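Local coordinates for protein precorrin-3 methylase (Rhodobacter capsulatus, PDB 3NUT) that probably methylates a precorrin intermediate on the route to adenosylcobalamin, with S-adenosyl-L-methionine as methyl donor, and binds S-adenosyl-L-homocysteine, at residues Val81-Ser86 / Phe92-Ala97; Trp10-Gly15 / Thr29-Glu34. All coordinates share one frame; numbering follows the deposited sequence.

Contacts 1 and 2 show how one parallel sheet can be packed on both sides: the first joins strand 80-85 to helix 94-104, the second joins strand 10-15 to helix 26-34. Their centres lie 11 Å apart, and the two strands are sheet neighbours, probably hydrogen-bonded through V83 N to T12 O and V81 O to T12 N, both 2.6 Å. The V82 side chain also packs on the helix backbone, V82 CG2 lying 3.6 Å from the carbonyl A31 O. Only contact 1 reaches the ligand, through S86, F92 and A93 of the S-adenosyl-L-homocysteine pocket; the T12 side chain of contact 2 stays about 14 Å from the ligand.

Contact 1: residues Val81-Ser86 / Phe92-Ala97; sequences VVVVSS and FAMASA. With SAH (S-adenosyl-L-homocysteine), chain E.
V83 meets M94 through methyl groups: its CG1, anti to the backbone N at chi1 172°, lies 3.9 Å from M94 CE. The two side chains cross at about a right angle, and the methionine reaches this position by bending at both chi2 and chi3, which folds its terminal methyl back toward the strand. Around this apolar pair, A71 of helix 65-76 and V11 of the neighbouring strand pack against V83, while V13 and R67 touch M94.

Two residues further on, the same face of the strand turns polar. S85 has its OG anti to the carbonyl carbon (chi1 -81°), and there the hydroxyl receives the backbone M94 N at 3.4 Å. With an N-H...O angle of 148° this is a weak hydrogen bond, linking a buried hydroxyl to the backbone of 92-97. A93 CB at 3.5 Å and M94 CB at 3.4 Å also crowd S85 OG, so packing probably holds the serine more than the bond does.

At S86 the strand has given way to loop, and its carbonyl O accepts a hydrogen bond of 3.0 Å from the amino N of S-adenosyl-L-homocysteine. A93 CB packs against that N as well, and F92 O comes within 3.4 Å of the ligand's CG. The backbone carbonyls of D88 and V91, in the intervening loop, add further hydrogen bonds to the ligand. This is the strand-loop-helix unit of the tetrapyrrole methylase fold, with the cofactor site at the carboxyl end of a parallel strand.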
loop_
_atom_site.group_PDB
_atom_site.type_symbol
_atom_site.label_atom_id
_atom_site.label_comp_id
_atom_site.label_asym_id
_atom_site.label_seq_id
_atom_site.Cartn_x
_atom_site.Cartn_y
_atom_site.Cartn_z
ATOM N N VAL A 81 -14.212 -0.242 21.061
ATOM C CA VAL A 81 -14.285 0.937 20.217
ATOM C C VAL A 81 -13.564 0.665 18.911
ATOM O O VAL A 81 -12.380 0.342 18.915
ATOM C CB VAL A 81 -13.645 2.169 20.911
ATOM C CG1 VAL A 81 -13.944 3.440 20.164
ATOM C CG2 VAL A 81 -14.148 2.301 22.389
ATOM N N VAL A 82 -14.291 0.774 17.794
ATOM C CA VAL A 82 -13.674 0.725 16.480
ATOM C C VAL A 82 -13.620 2.143 15.940
ATOM O O VAL A 82 -14.643 2.801 15.799
ATOM C CB VAL A 82 -14.472 -0.156 15.466
ATOM C CG1 VAL A 82 -13.818 -0.094 14.064
ATOM C CG2 VAL A 82 -14.577 -1.629 15.963
ATOM N N VAL A 83 -12.421 2.612 15.628
ATOM C CA VAL A 83 -12.279 3.925 15.027
ATOM C C VAL A 83 -12.065 3.631 13.549
ATOM O O VAL A 83 -11.193 2.830 13.177
ATOM C CB VAL A 83 -11.070 4.703 15.613
ATOM C CG1 VAL A 83 -10.830 5.996 14.831
ATOM C CG2 VAL A 83 -11.250 4.963 17.117
ATOM N N VAL A 84 -12.857 4.250 12.687
ATOM C CA VAL A 84 -12.775 3.892 11.273
ATOM C C VAL A 84 -12.045 4.934 10.400
ATOM O O VAL A 84 -12.189 6.138 10.603
ATOM C CB VAL A 84 -14.169 3.515 10.703
ATOM C CG1 VAL A 84 -14.610 2.150 11.262
ATOM C CG2 VAL A 84 -15.237 4.601 11.040
ATOM N N SER A 85 -11.265 4.442 9.432
ATOM C CA SER A 85 -10.671 5.264 8.383
ATOM C C SER A 85 -10.945 4.672 7.032
ATOM O O SER A 85 -10.972 3.455 6.875
ATOM C CB SER A 85 -9.159 5.294 8.537
ATOM O OG SER A 85 -8.817 6.248 9.519
ATOM N N SER A 86 -11.059 5.515 6.024
ATOM C CA SER A 86 -11.112 4.989 4.660
ATOM C C SER A 86 -9.737 4.389 4.357
ATOM O O SER A 86 -8.756 4.711 5.043
ATOM C CB SER A 86 -11.503 6.085 3.647
ATOM O OG SER A 86 -10.469 7.043 3.573
ATOM N N PHE A 92 -1.834 8.123 6.188
ATOM C CA PHE A 92 -2.383 9.489 6.377
ATOM C C PHE A 92 -3.771 9.421 7.003
ATOM O O PHE A 92 -4.740 9.909 6.420
ATOM C CB PHE A 92 -2.423 10.250 5.040
ATOM C CG PHE A 92 -1.114 10.217 4.314
ATOM C CD1 PHE A 92 0.067 10.637 4.963
ATOM C CD2 PHE A 92 -1.043 9.757 3.001
ATOM C CE1 PHE A 92 1.291 10.584 4.313
ATOM C CE2 PHE A 92 0.180 9.707 2.333
ATOM C CZ PHE A 92 1.355 10.110 2.993
ATOM N N ALA A 93 -3.856 8.784 8.178
ATOM C CA ALA A 93 -5.145 8.411 8.774
ATOM C C ALA A 93 -5.045 8.249 10.276
ATOM O O ALA A 93 -4.128 8.777 10.891
ATOM C CB ALA A 93 -5.728 7.141 8.086
ATOM N N MET A 94 -5.989 7.525 10.871
ATOM C CA MET A 94 -6.222 7.604 12.307
ATOM C C MET A 94 -5.274 6.774 13.219
ATOM O O MET A 94 -5.187 7.037 14.429
ATOM C CB MET A 94 -7.696 7.282 12.609
ATOM C CG MET A 94 -8.656 8.466 12.451
ATOM S SD MET A 94 -8.291 9.846 13.581
ATOM C CE MET A 94 -8.487 9.077 15.177
ATOM N N ALA A 95 -4.583 5.786 12.663
ATOM C CA ALA A 95 -3.700 4.958 13.479
ATOM C C ALA A 95 -2.594 5.796 14.140
ATOM O O ALA A 95 -2.370 5.677 15.356
ATOM C CB ALA A 95 -3.131 3.787 12.697
ATOM N N SER A 96 -1.933 6.642 13.341
ATOM C CA SER A 96 -0.957 7.634 13.824
ATOM C C SER A 96 -1.442 8.523 14.976
ATOM O O SER A 96 -0.763 8.664 16.001
ATOM C CB SER A 96 -0.562 8.571 12.681
ATOM O OG SER A 96 0.767 8.321 12.291
ATOM N N ALA A 97 -2.595 9.144 14.758
ATOM C CA ALA A 97 -3.232 10.004 15.722
ATOM C C ALA A 97 -3.575 9.283 17.018
ATOM O O ALA A 97 -3.506 9.872 18.085
ATOM C CB ALA A 97 -4.497 10.572 15.128
HETATM N N SAH E . -6.210 6.168 4.720
HETATM C CA SAH E . -6.554 6.602 3.331
HETATM C CB SAH E . -5.898 7.951 3.000
HETATM C CG SAH E . -6.612 9.107 3.702
HETATM S SD SAH E . -6.308 10.688 2.947
HETATM C C SAH E . -6.025 5.535 2.446
HETATM O O SAH E . -5.286 4.735 3.004
HETATM O OXT SAH E . -6.277 5.416 1.230
HETATM C "C5'" SAH E . -7.686 10.841 1.833
HETATM C "C4'" SAH E . -7.213 10.963 0.370
HETATM O "O4'" SAH E . -6.993 9.651 -0.164
HETATM C "C3'" SAH E . -8.179 11.637 -0.615
HETATM O "O3'" SAH E . -7.993 13.053 -0.750
HETATM C "C2'" SAH E . -7.840 10.979 -1.935
HETATM O "O2'" SAH E . -6.655 11.548 -2.531
HETATM C "C1'" SAH E . -7.481 9.568 -1.512
HETATM N N9 SAH E . -8.640 8.650 -1.619
HETATM C C8 SAH E . -9.302 8.051 -0.609
HETATM N N7 SAH E . -10.303 7.261 -1.104
HETATM C C5 SAH E . -10.289 7.346 -2.458
HETATM C C6 SAH E . -11.054 6.774 -3.609
HETATM N N6 SAH E . -12.091 5.915 -3.432
HETATM N N1 SAH E . -10.702 7.139 -4.867
HETATM C C2 SAH E . -9.680 7.994 -5.086
HETATM N N3 SAH E . -8.949 8.546 -4.088
HETATM C C4 SAH E . -9.198 8.271 -2.781
#

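Contact 2: residues Trp10-Gly15 / Thr29-Glu34; sequences WVTVAG and TAALAE
The first strand and first helix of a parallel α/β domain meet here, in the opening half of a β-α-β crossover, where W10 and T12 of strand 10-15 face A31 and E34 of helix 26-34. The chain leaves the strand, runs back along the helix and re-enters the sheet at strand 37-40, with strand 80-85 lying between the two. The short segments approach to 9.5 Å between axes, and their directions differ by 136°, so the helix runs roughly antiparallel to the strand but well tilted from it.

The indole of W10 offers its edge rather than a face. CG stands between the backbone N and the carbonyl carbon (chi1 41°), and this torsion together with chi2 (-111°) carries the six-membered ring toward the helix. There W10 CZ2 comes to 4.2 Å from E34 CB, and W10 CH2 to 4.4 Å from A31 O, both partners lying near the plane of the indole. The indole also makes a cation-pi contact with R114 of strand 113-116.

Further along the strand, T12 extends its methyl, CG2, to 4.3 Å from A31 CB. These two residues also have the nearest CA atoms of the two segments, T12 CA and A31 CA being 7.7 Å apart. L116 of strand 113-116 touches both of these side chains.

A31 O already accepts the E34 N-H within the helix at 2.9 Å, and the same N-H makes a weak bond to A30 O. No hydrogen bond crosses between strand and helix. The contact therefore probably rests on loose van der Waals packing: the aromatic edge against E34 CB and the backbone carbonyl A31 O, the threonine methyl against A31 CB.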
loop_
_atom_site.group_PDB
_atom_site.type_symbol
_atom_site.label_atom_id
_atom_site.label_comp_id
_atom_site.label_asym_id
_atom_site.label_seq_id
_atom_site.Cartn_x
_atom_site.Cartn_y
_atom_site.Cartn_z
ATOM N N TRP A 10 -11.343 -2.249 24.297
ATOM C CA TRP A 10 -10.220 -1.963 23.443
ATOM C C TRP A 10 -10.513 -0.892 22.407
ATOM O O TRP A 10 -11.614 -0.390 22.317
ATOM C CB TRP A 10 -9.748 -3.237 22.759
ATOM C CG TRP A 10 -10.810 -4.190 22.251
ATOM C CD1 TRP A 10 -11.103 -5.424 22.756
ATOM C CD2 TRP A 10 -11.652 -4.022 21.100
ATOM N NE1 TRP A 10 -12.077 -6.033 22.004
ATOM C CE2 TRP A 10 -12.425 -5.206 20.971
ATOM C CE3 TRP A 10 -11.822 -2.996 20.161
ATOM C CZ2 TRP A 10 -13.381 -5.391 19.940
ATOM C CZ3 TRP A 10 -12.773 -3.169 19.140
ATOM C CH2 TRP A 10 -13.552 -4.361 19.048
ATOM N N VAL A 11 -9.510 -0.549 21.614
ATOM C CA VAL A 11 -9.691 0.422 20.548
ATOM C C VAL A 11 -9.107 -0.256 19.322
ATOM O O VAL A 11 -7.942 -0.656 19.311
ATOM C CB VAL A 11 -8.919 1.757 20.825
ATOM C CG1 VAL A 11 -8.987 2.701 19.649
ATOM C CG2 VAL A 11 -9.418 2.453 22.099
ATOM N N THR A 12 -9.910 -0.383 18.286
ATOM C CA THR A 12 -9.405 -0.894 17.044
ATOM C C THR A 12 -9.466 0.261 16.059
ATOM O O THR A 12 -10.470 0.970 15.971
ATOM C CB THR A 12 -10.282 -2.079 16.550
ATOM O OG1 THR A 12 -10.073 -3.216 17.397
ATOM C CG2 THR A 12 -9.923 -2.462 15.088
ATOM N N VAL A 13 -8.401 0.476 15.314
ATOM C CA VAL A 13 -8.476 1.413 14.214
ATOM C C VAL A 13 -8.565 0.553 12.961
ATOM O O VAL A 13 -7.689 -0.254 12.725
ATOM C CB VAL A 13 -7.265 2.354 14.190
ATOM C CG1 VAL A 13 -7.457 3.431 13.110
ATOM C CG2 VAL A 13 -7.128 3.006 15.529
ATOM N N ALA A 14 -9.636 0.709 12.189
ATOM C CA ALA A 14 -9.947 -0.196 11.097
ATOM C C ALA A 14 -10.092 0.498 9.745
ATOM O O ALA A 14 -10.885 1.446 9.614
ATOM C CB ALA A 14 -11.247 -0.942 11.427
ATOM N N GLY A 15 -9.389 -0.004 8.723
ATOM C CA GLY A 15 -9.527 0.537 7.378
ATOM C C GLY A 15 -10.699 -0.025 6.571
ATOM O O GLY A 15 -10.897 -1.230 6.485
ATOM N N THR A 29 -14.624 -6.530 8.734
ATOM C CA THR A 29 -16.053 -6.814 8.911
ATOM C C THR A 29 -16.332 -7.455 10.324
ATOM O O THR A 29 -17.339 -7.142 10.943
ATOM C CB THR A 29 -16.595 -7.682 7.776
ATOM O OG1 THR A 29 -16.527 -6.942 6.533
ATOM C CG2 THR A 29 -18.088 -8.144 8.037
ATOM N N ALA A 30 -15.449 -8.330 10.799
ATOM C CA ALA A 30 -15.628 -8.992 12.117
ATOM C C ALA A 30 -15.448 -8.052 13.326
ATOM O O ALA A 30 -16.193 -8.160 14.298
ATOM C CB ALA A 30 -14.708 -10.213 12.245
ATOM N N ALA A 31 -14.469 -7.141 13.272
ATOM C CA ALA A 31 -14.324 -6.106 14.303
ATOM C C ALA A 31 -15.574 -5.206 14.392
ATOM O O ALA A 31 -16.048 -4.870 15.486
ATOM C CB ALA A 31 -13.068 -5.246 14.044
ATOM N N LEU A 32 -16.095 -4.812 13.233
ATOM C CA LEU A 32 -17.283 -3.962 13.178
ATOM C C LEU A 32 -18.466 -4.693 13.805
ATOM O O LEU A 32 -19.299 -4.059 14.449
ATOM C CB LEU A 32 -17.611 -3.530 11.723
ATOM C CG LEU A 32 -16.720 -2.483 11.009
ATOM C CD1 LEU A 32 -16.994 -2.464 9.508
ATOM C CD2 LEU A 32 -16.913 -1.065 11.591
ATOM N N ALA A 33 -18.547 -6.012 13.614
ATOM C CA ALA A 33 -19.630 -6.804 14.230
ATOM C C ALA A 33 -19.439 -6.942 15.752
ATOM O O ALA A 33 -20.402 -7.237 16.470
ATOM C CB ALA A 33 -19.774 -8.217 13.569
ATOM N N GLU A 34 -18.211 -6.720 16.227
ATOM C CA GLU A 34 -17.900 -6.778 17.676
ATOM C C GLU A 34 -17.963 -5.458 18.438
ATOM O O GLU A 34 -18.024 -5.472 19.655
ATOM C CB GLU A 34 -16.508 -7.329 17.906
ATOM C CG GLU A 34 -16.370 -8.788 17.782
ATOM C CD GLU A 34 -15.496 -9.310 18.876
ATOM O OE1 GLU A 34 -14.302 -9.566 18.601
ATOM O OE2 GLU A 34 -16.012 -9.422 20.029
#